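Local coordinates for DNA-binding protein Sso10a-2 (Sulfolobus solfataricus, PDB 4HW0), which binds DNA, probably through its winged-helix domain, and probably contributes to compacting and organising the archaeal chromatin, at residues K83-E86 against N87-A91. Sequence-based numbering, arbitrary orientation.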
ATOM      1  N   LYS A  83      -6.364   6.023  -4.002  1.00 30.12           N
ATOM      2  CA  LYS A  83      -7.422   5.080  -4.116  1.00 33.07           C
ATOM      3  C   LYS A  83      -6.894   3.633  -3.939  1.00 31.99           C
ATOM      4  O   LYS A  83      -7.461   2.855  -3.206  1.00 28.57           O
ATOM      5  CB  LYS A  83      -8.107   5.275  -5.473  1.00 37.86           C
ATOM      6  CG  LYS A  83      -8.961   4.127  -5.960  1.00 49.62           C
ATOM      7  CD  LYS A  83      -9.389   4.318  -7.409  1.00 59.22           C
ATOM      8  CE  LYS A  83      -9.394   3.017  -8.188  1.00 66.77           C
ATOM      9  NZ  LYS A  83      -9.374   3.286  -9.664  1.00 70.95           N
ATOM     10  N   ILE A  84      -5.792   3.283  -4.572  1.00 28.82           N
ATOM     11  CA  ILE A  84      -5.218   1.942  -4.351  1.00 29.19           C
ATOM     12  C   ILE A  84      -4.769   1.741  -2.905  1.00 30.17           C
ATOM     13  O   ILE A  84      -4.902   0.657  -2.338  1.00 31.15           O
ATOM     14  CB  ILE A  84      -4.012   1.695  -5.308  1.00 29.21           C
ATOM     15  CG1 ILE A  84      -4.520   1.693  -6.766  1.00 29.57           C
ATOM     16  CG2 ILE A  84      -3.370   0.356  -5.019  1.00 29.67           C
ATOM     17  CD1 ILE A  84      -3.453   1.841  -7.834  1.00 30.02           C
ATOM     18  N   ARG A  85      -4.217   2.785  -2.298  1.00 30.67           N
ATOM     19  CA  ARG A  85      -3.768   2.687  -0.926  1.00 32.57           C
ATOM     20  C   ARG A  85      -4.940   2.378  -0.008  1.00 34.04           C
ATOM     21  O   ARG A  85      -4.795   1.611   0.962  1.00 33.11           O
ATOM     22  CB  ARG A  85      -3.066   3.965  -0.482  1.00 35.63           C
ATOM     23  CG  ARG A  85      -2.453   3.913   0.913  1.00 38.98           C
ATOM     24  CD  ARG A  85      -1.834   5.246   1.300  1.00 38.87           C
ATOM     25  NE  ARG A  85      -2.881   6.273   1.364  1.00 44.12           N
ATOM     26  CZ  ARG A  85      -2.662   7.561   1.593  1.00 42.01           C
ATOM     27  NH1 ARG A  85      -1.418   8.009   1.803  1.00 38.93           N
ATOM     28  NH2 ARG A  85      -3.694   8.386   1.617  1.00 42.11           N
ATOM     29  N   GLU A  86      -6.086   2.981  -0.292  1.00 34.31           N
ATOM     30  CA  GLU A  86      -7.280   2.690   0.478  1.00 37.10           C
ATOM     31  C   GLU A  86      -7.659   1.236   0.334  1.00 34.55           C
ATOM     32  O   GLU A  86      -8.086   0.618   1.293  1.00 33.94           O
ATOM     33  CB  GLU A  86      -8.508   3.567   0.017  1.00 45.10           C
ATOM     34  CG  GLU A  86      -8.486   4.986   0.613  1.00 54.40           C
ATOM     35  CD  GLU A  86      -8.332   4.970   2.173  1.00 65.79           C
ATOM     36  OE1 GLU A  86      -9.192   4.311   2.810  1.00 69.35           O
ATOM     37  OE2 GLU A  86      -7.346   5.534   2.776  1.00 63.22           O
ATOM     38  N   ASN A  87      -7.622   0.723  -0.884  1.00 32.61           N
ATOM     39  CA  ASN A  87      -7.936  -0.686  -1.140  1.00 32.96           C
ATOM     40  C   ASN A  87      -6.980  -1.626  -0.406  1.00 30.92           C
ATOM     41  O   ASN A  87      -7.397  -2.636   0.073  1.00 30.87           O
ATOM     42  CB  ASN A  87      -7.891  -1.007  -2.614  1.00 36.37           C
ATOM     43  CG  ASN A  87      -9.002  -0.328  -3.380  1.00 42.39           C
ATOM     44  OD1 ASN A  87     -10.006   0.094  -2.799  1.00 46.53           O
ATOM     45  ND2 ASN A  87      -8.811  -0.181  -4.679  1.00 43.18           N
ATOM     46  N   LEU A  88      -5.718  -1.258  -0.341  1.00 29.57           N
ATOM     47  CA  LEU A  88      -4.725  -1.989   0.437  1.00 31.32           C
ATOM     48  C   LEU A  88      -5.050  -2.043   1.930  1.00 31.86           C
ATOM     49  O   LEU A  88      -4.996  -3.102   2.511  1.00 30.64           O
ATOM     50  CB  LEU A  88      -3.347  -1.382   0.228  1.00 31.49           C
ATOM     51  CG  LEU A  88      -2.252  -2.230   0.824  1.00 33.84           C
ATOM     52  CD1 LEU A  88      -2.056  -3.481  -0.043  1.00 35.14           C
ATOM     53  CD2 LEU A  88      -0.972  -1.425   0.847  1.00 34.81           C
ATOM     54  N   TYR A  89      -5.440  -0.920   2.515  1.00 34.96           N
ATOM     55  CA  TYR A  89      -5.884  -0.952   3.924  1.00 38.40           C
ATOM     56  C   TYR A  89      -7.023  -1.904   4.132  1.00 34.65           C
ATOM     57  O   TYR A  89      -7.011  -2.691   5.062  1.00 34.05           O
ATOM     58  CB  TYR A  89      -6.350   0.402   4.488  1.00 45.92           C
ATOM     59  CG  TYR A  89      -5.352   1.556   4.544  1.00 57.78           C
ATOM     60  CD1 TYR A  89      -3.975   1.356   4.731  1.00 59.79           C
ATOM     61  CD2 TYR A  89      -5.820   2.900   4.427  1.00 68.63           C
ATOM     62  CE1 TYR A  89      -3.100   2.446   4.789  1.00 63.04           C
ATOM     63  CE2 TYR A  89      -4.946   3.987   4.465  1.00 66.99           C
ATOM     64  CZ  TYR A  89      -3.595   3.755   4.663  1.00 65.75           C
ATOM     65  OH  TYR A  89      -2.759   4.855   4.701  1.00 76.12           O
ATOM     66  N   SER A  90      -8.034  -1.843   3.277  1.00 33.95           N
ATOM     67  CA  SER A  90      -9.162  -2.755   3.397  1.00 32.09           C
ATOM     68  C   SER A  90      -8.752  -4.193   3.269  1.00 29.96           C
ATOM     69  O   SER A  90      -9.257  -5.024   3.973  1.00 29.43           O
ATOM     70  CB  SER A  90     -10.256  -2.492   2.361  1.00 33.56           C
ATOM     71  OG  SER A  90     -10.711  -1.141   2.554  1.00 37.22           O
ATOM     72  N   ALA A  91      -7.902  -4.497   2.271  1.00 27.72           N
ATOM     73  CA  ALA A  91      -7.422  -5.866   2.062  1.00 27.28           C
ATOM     74  C   ALA A  91      -6.637  -6.385   3.272  1.00 27.65           C
ATOM     75  O   ALA A  91      -6.816  -7.517   3.713  1.00 26.69           O
ATOM     76  CB  ALA A  91      -6.601  -5.927   0.793  1.00 26.15           C
TER
HETATM   77  O   HOH W   1     -10.241   3.066  -3.074  1.00 50.33           O
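R85 and Y89, one helical turn apart, run side by side in the same direction, with R85 CD 3.5 Å from Y89 OH. Their guanidinium and ring planes differ by only 12°, yet the overlap is marginal: the hydroxyl alone lies over the guanidinium face, while R85 CG lies 3.9 Å from Y89 CZ and R85 O sits 3.6 Å above the Y89 ring plane, offset toward the rim. R85 extends along the tyrosine because its CG points away from the backbone N (chi1 -175°), and the chain bends at chi3. E86 reaches the same ring at its edge, near the ring plane, where OE2 comes within 3.3 Å of Y89 CE2; the carboxylate stands 79° from that plane. Beneath are regular i to i+4 bonds, such as L88 N to I84 O at 2.9 Å. They belong to helix 69-98, the long C-terminal helix of this winged-helix protein, which pairs with its counterpart in a two-stranded antiparallel coiled coil; I84 and L88 pack on I84 and F81 of the second subunit. A water donates to both K83 O (2.8 Å) and N87 OD1 (3.0 Å). Farther out, R85 NH2 forms a salt bridge with E12 of helix 10-18, and K83 NZ with E80.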